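Local coordinates for protein GH26C (Muricauda sp. MAR_2010_75, PDB 6Q78) that probably hydrolyses internal beta-1,4-mannosidic bonds of mannan-type polysaccharides, as an endo-beta-mannanase of glycoside hydrolase family 26, at residues 81-86 against 400-405; 110-115 against 153-158; 221-226 against 268-273; 294-299 against 315-320; 331-336 against 368-373. One frame throughout, in Å; residues are numbered along the deposited sequence.

Contact 1: residues 81-86 against 400-405; sequences FIVGQQ and PEVILA
Phe81 and Val402 are partners in a short parallel beta pairing, in which strand 402-403, late in the chain, joins strand 81-86 of the (beta/alpha)8 barrel. Three backbone hydrogen bonds make the seam: Phe81 N to Glu401 O at 2.9 Å, Ile403 N to Phe81 O at 2.9 Å, and Val83 N to Ile403 O at 3.0 Å. Phe81 thus both donates and accepts. The side chains then divide between the two faces of the sheet. On the face of Phe81 and Val402, ring atom CE1 of Phe81 lies 3.8 Å from CG2 of Val402, while CE2 meets CB of Glu401. A chi1 of 54° sets CG of Phe81 between its backbone N and carbonyl carbon, and one face of the ring looks onto Glu401 O near the rim. On the other face CG1 of Ile82 meets CG2 of Ile403 at 4.0 Å. Farther out, Phe396 of helix 390-397 packs on both Val83 and Val402, and Leu360 of helix 351-361 packs on Phe81. Asp407 OD1 accepts the N-H of Leu404, whose side chain runs beside that of Val83 and brings CD2 to 3.9 Å from Val83 CB.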
# COMPACT_ATOMS: atom_id res chain seq x y z
N PHE A 81 -14.22 -0.84 -5.97
CA PHE A 81 -12.88 -0.85 -5.39
C PHE A 81 -12.71 -2.03 -4.43
O PHE A 81 -13.65 -2.44 -3.73
CB PHE A 81 -12.53 0.48 -4.68
CG PHE A 81 -13.54 0.90 -3.66
CD1 PHE A 81 -13.45 0.44 -2.35
CD2 PHE A 81 -14.56 1.76 -3.99
CE1 PHE A 81 -14.40 0.79 -1.41
CE2 PHE A 81 -15.52 2.16 -3.04
CZ PHE A 81 -15.43 1.68 -1.74
N ILE A 82 -11.49 -2.56 -4.39
CA ILE A 82 -11.17 -3.63 -3.44
C ILE A 82 -10.89 -3.02 -2.08
O ILE A 82 -10.26 -1.96 -1.99
CB ILE A 82 -9.97 -4.42 -3.96
CG1 ILE A 82 -10.35 -5.13 -5.26
CG2 ILE A 82 -9.48 -5.44 -2.93
CD1 ILE A 82 -9.14 -5.76 -6.00
N VAL A 83 -11.36 -3.68 -1.02
CA VAL A 83 -11.04 -3.31 0.35
C VAL A 83 -10.13 -4.36 0.96
O VAL A 83 -10.44 -5.55 0.95
CB VAL A 83 -12.33 -3.17 1.18
CG1 VAL A 83 -12.03 -3.05 2.67
CG2 VAL A 83 -13.11 -1.94 0.67
N GLY A 84 -9.01 -3.90 1.52
CA GLY A 84 -8.12 -4.81 2.21
C GLY A 84 -7.64 -4.29 3.55
O GLY A 84 -8.11 -3.27 4.06
N GLN A 85 -6.69 -5.01 4.16
CA GLN A 85 -6.19 -4.64 5.48
C GLN A 85 -4.76 -5.13 5.64
O GLN A 85 -4.40 -6.25 5.21
CB GLN A 85 -7.11 -5.16 6.61
CG GLN A 85 -6.67 -4.75 8.01
CD GLN A 85 -7.83 -4.81 9.02
OE1 GLN A 85 -8.79 -5.56 8.86
NE2 GLN A 85 -7.73 -4.01 10.06
N GLN A 86 -3.95 -4.28 6.27
CA GLN A 86 -2.56 -4.62 6.58
C GLN A 86 -2.54 -5.82 7.54
O GLN A 86 -3.28 -5.84 8.53
CB GLN A 86 -1.90 -3.42 7.26
CG GLN A 86 -0.41 -3.57 7.48
CD GLN A 86 0.39 -3.41 6.20
OE1 GLN A 86 -0.14 -3.07 5.16
NE2 GLN A 86 1.70 -3.66 6.31
N PRO A 400 -22.57 -2.05 -3.30
CA PRO A 400 -22.13 -2.76 -4.51
C PRO A 400 -20.71 -2.41 -4.92
O PRO A 400 -20.01 -3.27 -5.48
CB PRO A 400 -23.18 -2.36 -5.57
CG PRO A 400 -23.87 -1.18 -5.01
CD PRO A 400 -23.81 -1.29 -3.51
N GLU A 401 -20.25 -1.19 -4.64
CA GLU A 401 -18.89 -0.79 -5.01
C GLU A 401 -17.82 -1.61 -4.29
O GLU A 401 -16.70 -1.71 -4.79
CB GLU A 401 -18.68 0.69 -4.67
CG GLU A 401 -19.45 1.71 -5.57
CD GLU A 401 -20.98 1.72 -5.39
OE1 GLU A 401 -21.46 1.32 -4.32
OE2 GLU A 401 -21.71 2.13 -6.34
N VAL A 402 -18.11 -2.15 -3.11
CA VAL A 402 -17.06 -2.76 -2.28
C VAL A 402 -16.79 -4.20 -2.73
O VAL A 402 -17.72 -5.02 -2.83
CB VAL A 402 -17.43 -2.72 -0.79
CG1 VAL A 402 -16.53 -3.64 0.03
CG2 VAL A 402 -17.39 -1.30 -0.24
N ILE A 403 -15.52 -4.52 -2.95
CA ILE A 403 -15.08 -5.87 -3.33
C ILE A 403 -14.23 -6.45 -2.20
O ILE A 403 -13.15 -5.93 -1.91
CB ILE A 403 -14.30 -5.84 -4.66
CG1 ILE A 403 -15.19 -5.26 -5.76
CG2 ILE A 403 -13.73 -7.19 -5.07
CD1 ILE A 403 -14.44 -5.06 -7.06
N LEU A 404 -14.70 -7.55 -1.59
CA LEU A 404 -13.93 -8.38 -0.66
C LEU A 404 -13.51 -9.67 -1.38
O LEU A 404 -13.80 -9.84 -2.56
CB LEU A 404 -14.75 -8.67 0.59
CG LEU A 404 -15.17 -7.45 1.42
CD1 LEU A 404 -16.04 -7.85 2.62
CD2 LEU A 404 -13.96 -6.66 1.89
N ALA A 405 -12.88 -10.61 -0.66
CA ALA A 405 -12.41 -11.82 -1.32
C ALA A 405 -13.53 -12.55 -2.05
O ALA A 405 -13.34 -13.02 -3.17
CB ALA A 405 -11.74 -12.78 -0.31

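Contact 2: residues 110-115 against 153-158; sequences PGLLGS and VNVFCW
Ser115, Val153 and Val155 give up the most surface where strands 112-115 and 153-157 run parallel, 21° apart in direction. Ser115 sets its CB over the centre of the Phe156 ring, 3.5 Å above the plane, a CH-pi contact. With chi1 at -65° its OG stands anti to the carbonyl carbon and reaches a water at 2.8 Å, which also lies within bonding distance of Leu113 O and Asn154 OD1. On the opposite face of the sheet CD1 of Leu112 touches both valines, at 3.9 Å from Val153 CG1 and 3.6 Å from Val155 CG2. The backbone supplies five hydrogen bonds, among them Leu113 N to Val153 O and Ser115 N to Val155 O, each 2.8 Å, and the last is Cys157 N to Ser115 O. An alanine at Phe156 would probably open a gap beneath Ser115 CB, since the whole ring face on which that carbon rests would be gone. With helix 132-150 between them the strands form a beta-alpha-beta crossover, and that helix sends Ile140 and Val144 against Phe156. Strand 81-86 flanks the pair beyond 112-115, while strand 220-223 follows 153-157 on its other edge.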
# COMPACT_ATOMS: atom_id res chain seq x y z
N PRO A 110 -10.68 -10.23 3.37
CA PRO A 110 -10.47 -9.01 2.60
C PRO A 110 -10.10 -9.35 1.15
O PRO A 110 -9.67 -10.47 0.85
CB PRO A 110 -9.33 -8.30 3.34
CG PRO A 110 -8.57 -9.45 3.99
CD PRO A 110 -9.62 -10.46 4.39
N GLY A 111 -10.24 -8.34 0.25
CA GLY A 111 -9.79 -8.59 -1.12
C GLY A 111 -8.33 -8.28 -1.37
O GLY A 111 -7.81 -8.52 -2.46
N LEU A 112 -7.66 -7.73 -0.37
CA LEU A 112 -6.28 -7.28 -0.49
C LEU A 112 -5.58 -7.45 0.85
O LEU A 112 -6.18 -7.24 1.91
CB LEU A 112 -6.25 -5.81 -0.97
CG LEU A 112 -4.93 -5.05 -1.01
CD1 LEU A 112 -5.05 -3.99 -2.10
CD2 LEU A 112 -4.66 -4.41 0.29
N LEU A 113 -4.32 -7.86 0.78
CA LEU A 113 -3.47 -8.02 1.96
C LEU A 113 -2.30 -7.04 1.88
O LEU A 113 -1.61 -6.99 0.86
CB LEU A 113 -2.91 -9.43 1.99
CG LEU A 113 -1.88 -9.71 3.11
CD1 LEU A 113 -2.57 -9.53 4.47
CD2 LEU A 113 -1.24 -11.08 2.96
N GLY A 114 -2.08 -6.29 2.95
CA GLY A 114 -0.91 -5.42 3.08
C GLY A 114 0.15 -6.11 3.91
O GLY A 114 -0.15 -6.71 4.95
N SER A 115 1.39 -6.04 3.43
CA SER A 115 2.56 -6.54 4.18
C SER A 115 3.66 -5.49 4.15
O SER A 115 3.52 -4.42 3.54
CB SER A 115 3.11 -7.80 3.48
OG SER A 115 2.09 -8.83 3.59
N VAL A 153 -5.14 -9.34 -3.87
CA VAL A 153 -4.05 -8.45 -4.27
C VAL A 153 -3.12 -8.28 -3.08
O VAL A 153 -3.56 -8.17 -1.94
CB VAL A 153 -4.65 -7.11 -4.70
CG1 VAL A 153 -3.58 -6.09 -5.02
CG2 VAL A 153 -5.60 -7.29 -5.88
N ASN A 154 -1.80 -8.22 -3.34
CA ASN A 154 -0.79 -8.00 -2.29
C ASN A 154 -0.09 -6.66 -2.50
O ASN A 154 0.40 -6.38 -3.60
CB ASN A 154 0.28 -9.10 -2.33
CG ASN A 154 -0.19 -10.41 -1.73
OD1 ASN A 154 -0.26 -10.55 -0.50
ND2 ASN A 154 -0.51 -11.37 -2.58
N VAL A 155 -0.02 -5.86 -1.44
CA VAL A 155 0.69 -4.58 -1.44
C VAL A 155 1.75 -4.63 -0.33
O VAL A 155 1.45 -5.07 0.78
CB VAL A 155 -0.28 -3.41 -1.22
CG1 VAL A 155 0.48 -2.08 -1.37
CG2 VAL A 155 -1.45 -3.49 -2.17
N PHE A 156 2.98 -4.19 -0.64
CA PHE A 156 4.03 -4.04 0.37
C PHE A 156 4.44 -2.59 0.53
O PHE A 156 4.77 -1.92 -0.47
CB PHE A 156 5.31 -4.77 -0.04
CG PHE A 156 5.34 -6.24 0.31
CD1 PHE A 156 4.56 -7.16 -0.40
CD2 PHE A 156 6.14 -6.69 1.35
CE1 PHE A 156 4.60 -8.53 -0.09
CE2 PHE A 156 6.21 -8.07 1.64
CZ PHE A 156 5.44 -8.98 0.91
N CYS A 157 4.47 -2.12 1.78
CA CYS A 157 5.16 -0.89 2.14
C CYS A 157 6.51 -1.29 2.73
O CYS A 157 6.87 -2.48 2.75
CB CYS A 157 4.31 -0.03 3.09
SG CYS A 157 3.98 -0.84 4.70
N TRP A 158 7.30 -0.31 3.17
CA TRP A 158 8.65 -0.59 3.66
C TRP A 158 9.00 0.40 4.76
O TRP A 158 9.45 1.53 4.48
CB TRP A 158 9.63 -0.48 2.50
CG TRP A 158 11.02 -0.91 2.86
CD1 TRP A 158 11.42 -1.63 3.97
CD2 TRP A 158 12.20 -0.71 2.08
NE1 TRP A 158 12.79 -1.86 3.93
CE2 TRP A 158 13.28 -1.31 2.77
CE3 TRP A 158 12.45 -0.05 0.88
CZ2 TRP A 158 14.57 -1.30 2.26
CZ3 TRP A 158 13.76 -0.02 0.39
CH2 TRP A 158 14.79 -0.64 1.08
O HOH W 1 0.88 -8.50 1.07

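Contact 3: residues 221-226 against 268-273; sequences IFRPFH and AFSPDN
Arg223 draws its side chain past Ser270, bringing CD to 3.3 Å from the serine OG before the guanidinium meets the same oxygen. The chain is extended as far as CD and bends at chi3 (68°), which turns NE aside; NH1 then donates to Ser270 OG at 2.9 Å. That hydrogen bond is nearly straight, 164° at the hydrogen, and OG sits at the edge of the guanidinium, 6° out of its plane. His226 approaches the hydroxyl too, its CB 3.5 Å from Ser270 OG. Lower in the barrel Ala268 fills the contact, pressing CB on Ile221 CG2 at 3.7 Å and on the CB of Arg223, while its N-H is bonded to Phe222 O at 2.8 Å. Past the end of that short pairing a water takes over from direct bonds, donating to Pro224 O at 2.7 Å and to Ala268 O, and accepting a weak bond from Ser270 N. The main partners of the guanidinium lie outside the two segments: NH2 forms a salt bridge to Glu335, and NH1 one to Asp297. His226 NE2 in turn binds a Tris molecule, probably from the crystallisation liquor, that occupies the pocket at the C-terminal ends of the barrel strands. The chemistry implies a buried arginine whose guanidinium is fixed in rotation by a neutral hydroxyl and two carboxylates, which it in turn helps to position.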
# COMPACT_ATOMS: atom_id res chain seq x y z
N ILE A 221 2.45 -5.09 -5.35
CA ILE A 221 2.53 -3.63 -5.46
C ILE A 221 3.50 -3.15 -4.40
O ILE A 221 3.33 -3.43 -3.21
CB ILE A 221 1.14 -3.01 -5.25
CG1 ILE A 221 0.15 -3.51 -6.32
CG2 ILE A 221 1.26 -1.48 -5.19
CD1 ILE A 221 -1.26 -3.17 -6.03
N PHE A 222 4.56 -2.48 -4.82
CA PHE A 222 5.60 -1.99 -3.92
C PHE A 222 5.42 -0.48 -3.76
O PHE A 222 5.39 0.28 -4.76
CB PHE A 222 6.96 -2.33 -4.53
CG PHE A 222 8.16 -1.86 -3.73
CD1 PHE A 222 9.25 -1.26 -4.38
CD2 PHE A 222 8.26 -2.09 -2.37
CE1 PHE A 222 10.39 -0.90 -3.67
CE2 PHE A 222 9.40 -1.68 -1.65
CZ PHE A 222 10.45 -1.12 -2.33
N ARG A 223 5.23 -0.04 -2.50
CA ARG A 223 4.89 1.34 -2.14
C ARG A 223 5.94 1.90 -1.20
O ARG A 223 5.71 1.98 0.00
CB ARG A 223 3.50 1.37 -1.48
CG ARG A 223 2.95 2.77 -1.22
CD ARG A 223 1.50 2.67 -0.76
NE ARG A 223 1.38 2.05 0.57
CZ ARG A 223 1.30 2.73 1.72
NH1 ARG A 223 1.35 4.06 1.75
NH2 ARG A 223 1.14 2.07 2.85
N PRO A 224 7.12 2.28 -1.71
CA PRO A 224 8.23 2.69 -0.83
C PRO A 224 8.19 4.18 -0.51
O PRO A 224 7.58 4.98 -1.23
CB PRO A 224 9.47 2.41 -1.69
CG PRO A 224 8.96 2.71 -3.10
CD PRO A 224 7.52 2.16 -3.12
N PHE A 225 8.87 4.53 0.60
CA PHE A 225 9.11 5.95 0.93
C PHE A 225 7.81 6.73 0.96
O PHE A 225 7.68 7.85 0.46
CB PHE A 225 10.19 6.58 0.01
CG PHE A 225 11.45 5.75 -0.03
CD1 PHE A 225 12.21 5.61 1.13
CD2 PHE A 225 11.85 5.07 -1.18
CE1 PHE A 225 13.34 4.82 1.14
CE2 PHE A 225 12.99 4.28 -1.19
CZ PHE A 225 13.74 4.17 -0.02
N HIS A 226 6.82 6.13 1.63
CA HIS A 226 5.48 6.71 1.68
C HIS A 226 5.38 7.83 2.72
O HIS A 226 6.20 7.98 3.65
CB HIS A 226 4.45 5.61 2.00
CG HIS A 226 4.61 4.98 3.35
ND1 HIS A 226 5.80 4.39 3.76
CD2 HIS A 226 3.74 4.84 4.39
CE1 HIS A 226 5.65 3.92 4.98
NE2 HIS A 226 4.41 4.17 5.39
N ALA A 268 3.94 1.97 -6.50
CA ALA A 268 2.92 2.87 -5.95
C ALA A 268 3.57 4.04 -5.22
O ALA A 268 4.41 3.84 -4.35
CB ALA A 268 2.03 2.09 -4.96
N PHE A 269 3.13 5.25 -5.57
CA PHE A 269 3.59 6.51 -5.00
C PHE A 269 2.49 7.02 -4.07
O PHE A 269 1.34 7.15 -4.50
CB PHE A 269 3.72 7.50 -6.18
CG PHE A 269 4.00 8.94 -5.81
CD1 PHE A 269 5.30 9.35 -5.49
CD2 PHE A 269 2.99 9.90 -5.89
CE1 PHE A 269 5.58 10.70 -5.20
CE2 PHE A 269 3.27 11.25 -5.59
CZ PHE A 269 4.56 11.64 -5.24
N SER A 270 2.83 7.36 -2.83
CA SER A 270 1.77 7.78 -1.90
C SER A 270 2.25 8.75 -0.84
O SER A 270 2.87 8.35 0.16
CB SER A 270 1.05 6.60 -1.27
OG SER A 270 1.96 5.90 -0.46
N PRO A 271 1.93 10.04 -0.99
CA PRO A 271 2.07 10.98 0.13
C PRO A 271 1.01 10.67 1.17
O PRO A 271 0.14 9.80 0.97
CB PRO A 271 1.77 12.34 -0.51
CG PRO A 271 0.80 11.98 -1.67
CD PRO A 271 1.33 10.64 -2.20
N ASP A 272 1.07 11.40 2.28
CA ASP A 272 -0.04 11.45 3.23
C ASP A 272 -1.05 12.44 2.65
O ASP A 272 -1.28 12.40 1.44
CB ASP A 272 0.49 11.88 4.59
CG ASP A 272 -0.40 11.42 5.73
OD1 ASP A 272 -1.30 12.20 6.10
OD2 ASP A 272 -0.17 10.32 6.28
N ASN A 273 -1.69 13.27 3.47
CA ASN A 273 -2.83 14.06 3.01
C ASN A 273 -2.54 15.56 2.93
O ASN A 273 -3.49 16.36 2.91
CB ASN A 273 -4.05 13.82 3.91
CG ASN A 273 -3.85 14.39 5.30
OD1 ASN A 273 -2.88 15.12 5.53
ND2 ASN A 273 -4.76 14.12 6.21
O HOH W 2 5.03 5.50 -1.94

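Contact 4: residues 294-299 against 315-320; sequences MGMDNY and QKLKIV
Met296 and Val320 carry most of an apolar interface between strand 294-298 and helix 315-320, which run nearly antiparallel with axes 8.8 Å apart. The methionine enters from the strand with CG between its backbone N and carbonyl carbon (chi1 66°). CG meets Leu317 CD1 at 4.1 Å, and SD lies 4.1 Å from Val320 CG2. The bend at chi3 (-60°) then carries CE to 3.9 Å from Lys316 CB; the two side chains cross at about a right angle. Val320 turns its other methyl, CG1, to Met294: it stands 3.9 Å from Met294 CB and only 3.1 Å from Met294 O, a tight contact of a methyl with a carbonyl oxygen. Polar interactions play no direct part, for no hydrogen bond joins the two segments. Lys316 lends the interface its hydrocarbon part, and its extended chain passes CD within 4.4 Å of Asn298 ND2. Its ammonium group is held beyond, by Asn273 O and by a salt bridge to Asp301, with a cation-pi contact to Phe276. Asp301 also accepts from Asn298 ND2, so a single carboxylate ties both polar ends together. Such packing of a helix on the strand it follows belongs to the beta-alpha-beta crossover, here strand 293-298, helix 306-327 and strand 330-336, one of the units from which a TIM barrel is built.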
# COMPACT_ATOMS: atom_id res chain seq x y z
N MET A 294 -1.06 5.73 -8.31
CA MET A 294 -1.05 7.03 -7.63
C MET A 294 -1.91 6.87 -6.40
O MET A 294 -3.14 6.70 -6.50
CB MET A 294 -1.61 8.12 -8.54
CG MET A 294 -0.63 8.56 -9.58
SD MET A 294 -1.39 9.68 -10.75
CE MET A 294 0.11 10.59 -11.21
N GLY A 295 -1.29 6.93 -5.23
CA GLY A 295 -1.99 6.76 -3.98
C GLY A 295 -1.89 7.98 -3.07
O GLY A 295 -1.24 8.99 -3.37
N MET A 296 -2.61 7.88 -1.96
CA MET A 296 -2.41 8.78 -0.82
C MET A 296 -2.87 8.03 0.42
O MET A 296 -3.71 7.12 0.35
CB MET A 296 -3.21 10.09 -0.94
CG MET A 296 -4.72 9.83 -0.88
SD MET A 296 -5.67 11.37 -0.89
CE MET A 296 -5.05 12.18 0.62
N ASP A 297 -2.28 8.40 1.55
CA ASP A 297 -2.72 7.93 2.86
C ASP A 297 -3.53 9.04 3.53
O ASP A 297 -3.20 10.22 3.44
CB ASP A 297 -1.53 7.56 3.74
CG ASP A 297 -0.74 6.38 3.18
OD1 ASP A 297 -1.23 5.80 2.20
OD2 ASP A 297 0.31 6.04 3.74
N ASN A 298 -4.62 8.66 4.20
CA ASN A 298 -5.41 9.68 4.88
C ASN A 298 -6.08 9.10 6.13
O ASN A 298 -7.12 8.43 6.03
CB ASN A 298 -6.43 10.29 3.95
CG ASN A 298 -6.93 11.65 4.44
OD1 ASN A 298 -6.71 12.01 5.60
ND2 ASN A 298 -7.58 12.43 3.54
N TYR A 299 -5.51 9.43 7.29
CA TYR A 299 -6.20 9.26 8.56
C TYR A 299 -6.70 10.60 9.11
O TYR A 299 -7.77 10.65 9.72
CB TYR A 299 -5.24 8.68 9.61
CG TYR A 299 -4.63 7.34 9.20
CD1 TYR A 299 -3.47 7.27 8.42
CD2 TYR A 299 -5.27 6.14 9.56
CE1 TYR A 299 -2.91 6.03 8.09
CE2 TYR A 299 -4.75 4.93 9.18
CZ TYR A 299 -3.57 4.88 8.47
OH TYR A 299 -3.04 3.64 8.12
N GLN A 315 -12.09 15.62 -1.70
CA GLN A 315 -11.43 16.54 -2.63
C GLN A 315 -10.01 16.08 -2.93
O GLN A 315 -9.54 16.18 -4.07
CB GLN A 315 -11.42 17.96 -2.04
CG GLN A 315 -12.81 18.58 -2.06
CD GLN A 315 -12.93 19.83 -1.23
OE1 GLN A 315 -12.01 20.21 -0.52
NE2 GLN A 315 -14.09 20.48 -1.31
N LYS A 316 -9.28 15.62 -1.90
CA LYS A 316 -7.92 15.20 -2.16
C LYS A 316 -7.91 13.91 -2.98
O LYS A 316 -7.11 13.78 -3.92
CB LYS A 316 -7.19 15.05 -0.82
CG LYS A 316 -7.00 16.39 -0.08
CD LYS A 316 -6.57 16.11 1.36
CE LYS A 316 -6.53 17.40 2.19
NZ LYS A 316 -6.08 17.01 3.59
N LEU A 317 -8.80 12.96 -2.66
CA LEU A 317 -8.84 11.73 -3.45
C LEU A 317 -9.25 12.00 -4.89
O LEU A 317 -8.82 11.26 -5.80
CB LEU A 317 -9.73 10.68 -2.77
CG LEU A 317 -9.54 9.22 -3.21
CD1 LEU A 317 -8.09 8.78 -3.06
CD2 LEU A 317 -10.45 8.30 -2.41
N LYS A 318 -10.11 13.03 -5.12
CA LYS A 318 -10.52 13.36 -6.48
C LYS A 318 -9.34 13.87 -7.29
O LYS A 318 -9.24 13.61 -8.50
CB LYS A 318 -11.66 14.37 -6.46
CG LYS A 318 -12.16 14.76 -7.86
CD LYS A 318 -12.84 13.56 -8.55
CE LYS A 318 -13.52 14.03 -9.86
NZ LYS A 318 -13.98 12.87 -10.69
N ILE A 319 -8.44 14.62 -6.64
CA ILE A 319 -7.21 15.05 -7.31
C ILE A 319 -6.43 13.83 -7.78
O ILE A 319 -5.94 13.78 -8.91
CB ILE A 319 -6.36 15.90 -6.36
CG1 ILE A 319 -6.98 17.29 -6.15
CG2 ILE A 319 -4.95 16.00 -6.88
CD1 ILE A 319 -6.30 18.04 -4.99
N VAL A 320 -6.18 12.88 -6.87
CA VAL A 320 -5.48 11.66 -7.24
C VAL A 320 -6.21 10.95 -8.36
O VAL A 320 -5.60 10.48 -9.33
CB VAL A 320 -5.31 10.74 -6.01
CG1 VAL A 320 -4.55 9.42 -6.34
CG2 VAL A 320 -4.59 11.52 -4.87

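Contact 5: residues 331-336 against 368-373; sequences ASLTET and GFTMFW
Strands 331-334 and 369-372 run parallel, 6° apart, with Leu333 paired to Thr370 and, past a beta bulge that shifts the register by one, Thr336 to Phe372. Some backbone bonds are long and weak, and hydroxyls supplement them. Thr370 OG1 donates to Leu333 O at 2.8 Å, in the carbonyl plane on a lone pair. Ser332 OG donates to Phe369 O at 2.9 Å from above the carbonyl plane, and the same hydroxyl oxygen lies 3.1 Å above the Phe369 ring, toward its rim. An alanine at Phe369 would probably leave the Ser332 side chain and Thr334 CG2 facing a gap where the ring had been. Past the bulge, the Glu335 carboxylate lies alongside Trp373, OE1 3.7 Å from CE3 with the planes 19° apart; Tyr299 OH and Arg223 hold its oxygens. Strand 293-298 flanks the pair on one edge and strand 81-86 on the other, while helix 351-361 covers Leu333, Thr370 and Phe372 from outside the barrel.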
# COMPACT_ATOMS: atom_id res chain seq x y z
N ALA A 331 -5.58 4.79 -9.36
CA ALA A 331 -5.62 5.58 -8.14
C ALA A 331 -5.99 4.72 -6.93
O ALA A 331 -6.62 3.66 -7.07
CB ALA A 331 -6.61 6.75 -8.27
N SER A 332 -5.58 5.17 -5.73
CA SER A 332 -5.87 4.39 -4.53
C SER A 332 -5.78 5.25 -3.29
O SER A 332 -4.96 6.18 -3.22
CB SER A 332 -4.91 3.19 -4.37
OG SER A 332 -4.95 2.63 -3.05
N LEU A 333 -6.64 4.97 -2.30
CA LEU A 333 -6.42 5.44 -0.93
C LEU A 333 -5.65 4.31 -0.26
O LEU A 333 -6.22 3.33 0.25
CB LEU A 333 -7.76 5.74 -0.25
CG LEU A 333 -7.67 6.23 1.21
CD1 LEU A 333 -6.90 7.57 1.30
CD2 LEU A 333 -9.13 6.41 1.76
N THR A 334 -4.32 4.43 -0.24
CA THR A 334 -3.46 3.31 0.13
C THR A 334 -3.42 3.00 1.64
O THR A 334 -3.06 1.88 2.00
CB THR A 334 -2.03 3.47 -0.45
OG1 THR A 334 -1.58 4.82 -0.28
CG2 THR A 334 -2.02 3.20 -1.92
N GLU A 335 -3.81 3.92 2.51
CA GLU A 335 -3.96 3.66 3.93
C GLU A 335 -5.07 4.56 4.41
O GLU A 335 -5.08 5.75 4.07
CB GLU A 335 -2.77 4.07 4.79
CG GLU A 335 -1.58 3.16 4.65
CD GLU A 335 -0.53 3.44 5.69
OE1 GLU A 335 -0.88 3.82 6.83
OE2 GLU A 335 0.69 3.23 5.37
N THR A 336 -5.96 4.02 5.25
CA THR A 336 -6.96 4.83 5.91
C THR A 336 -7.47 4.07 7.14
O THR A 336 -7.03 2.95 7.44
CB THR A 336 -8.11 5.18 4.96
OG1 THR A 336 -8.89 6.26 5.51
CG2 THR A 336 -8.99 3.95 4.69
N GLY A 368 -8.75 1.93 -7.45
CA GLY A 368 -8.70 0.48 -7.57
C GLY A 368 -8.85 -0.21 -6.24
O GLY A 368 -9.39 -1.32 -6.17
N PHE A 369 -8.37 0.41 -5.17
CA PHE A 369 -8.40 -0.25 -3.87
C PHE A 369 -8.21 0.75 -2.76
O PHE A 369 -7.70 1.86 -2.96
CB PHE A 369 -7.35 -1.38 -3.77
CG PHE A 369 -5.93 -0.91 -3.78
CD1 PHE A 369 -5.25 -0.79 -4.96
CD2 PHE A 369 -5.27 -0.63 -2.60
CE1 PHE A 369 -3.88 -0.39 -4.97
CE2 PHE A 369 -3.90 -0.26 -2.60
CZ PHE A 369 -3.23 -0.15 -3.78
N THR A 370 -8.66 0.36 -1.56
CA THR A 370 -8.29 1.05 -0.35
C THR A 370 -7.89 0.01 0.69
O THR A 370 -8.28 -1.15 0.60
CB THR A 370 -9.37 2.00 0.12
OG1 THR A 370 -8.84 2.79 1.22
CG2 THR A 370 -10.58 1.24 0.59
N MET A 371 -7.08 0.43 1.65
CA MET A 371 -6.58 -0.50 2.67
C MET A 371 -6.60 0.13 4.05
O MET A 371 -6.11 1.25 4.24
CB MET A 371 -5.16 -0.94 2.33
CG MET A 371 -4.65 -2.15 3.19
SD MET A 371 -2.87 -2.34 3.06
CE MET A 371 -2.27 -0.96 4.06
N PHE A 372 -7.14 -0.61 5.01
CA PHE A 372 -7.08 -0.25 6.42
C PHE A 372 -5.74 -0.68 7.01
O PHE A 372 -5.14 -1.68 6.58
CB PHE A 372 -8.19 -1.02 7.14
CG PHE A 372 -9.58 -0.54 6.78
CD1 PHE A 372 -10.05 0.66 7.28
CD2 PHE A 372 -10.41 -1.28 5.93
CE1 PHE A 372 -11.32 1.14 6.95
CE2 PHE A 372 -11.69 -0.80 5.62
CZ PHE A 372 -12.14 0.40 6.13
N TRP A 373 -5.28 0.08 8.01
CA TRP A 373 -4.13 -0.39 8.77
C TRP A 373 -4.53 -1.60 9.62
O TRP A 373 -5.69 -2.01 9.64
CB TRP A 373 -3.50 0.76 9.58
CG TRP A 373 -2.07 0.50 9.92
CD1 TRP A 373 -1.53 0.43 11.18
CD2 TRP A 373 -0.98 0.26 9.00
NE1 TRP A 373 -0.19 0.14 11.11
CE2 TRP A 373 0.18 0.05 9.79
CE3 TRP A 373 -0.88 0.23 7.60
CZ2 TRP A 373 1.43 -0.22 9.23
CZ3 TRP A 373 0.38 -0.04 7.04
CH2 TRP A 373 1.51 -0.27 7.86

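In the fold
All five contacts are buried, yet they differ in depth: contacts 2, 3 and 5 centre about 6 to 7 Å from the middle of the chain, contacts 1 and 4 about 13 Å. Contacts 2, 3 and 5 pair neighbouring barrel strands, contact 1 adds an extra short strand to 81-86, and contact 4 packs a helix on a strand. Strand 81-86 links contact 1 to contacts 2 and 5 by backbone bonds, and strands 153-157 and 220-223 link contact 2 to contact 3. Chemistry follows place. Contact 4 is apolar with no hydrogen bond across it, and contact 1 adds apolar side chains to backbone bonds, while charge gathers inside, where Arg223, Asp297 and Glu335 converge.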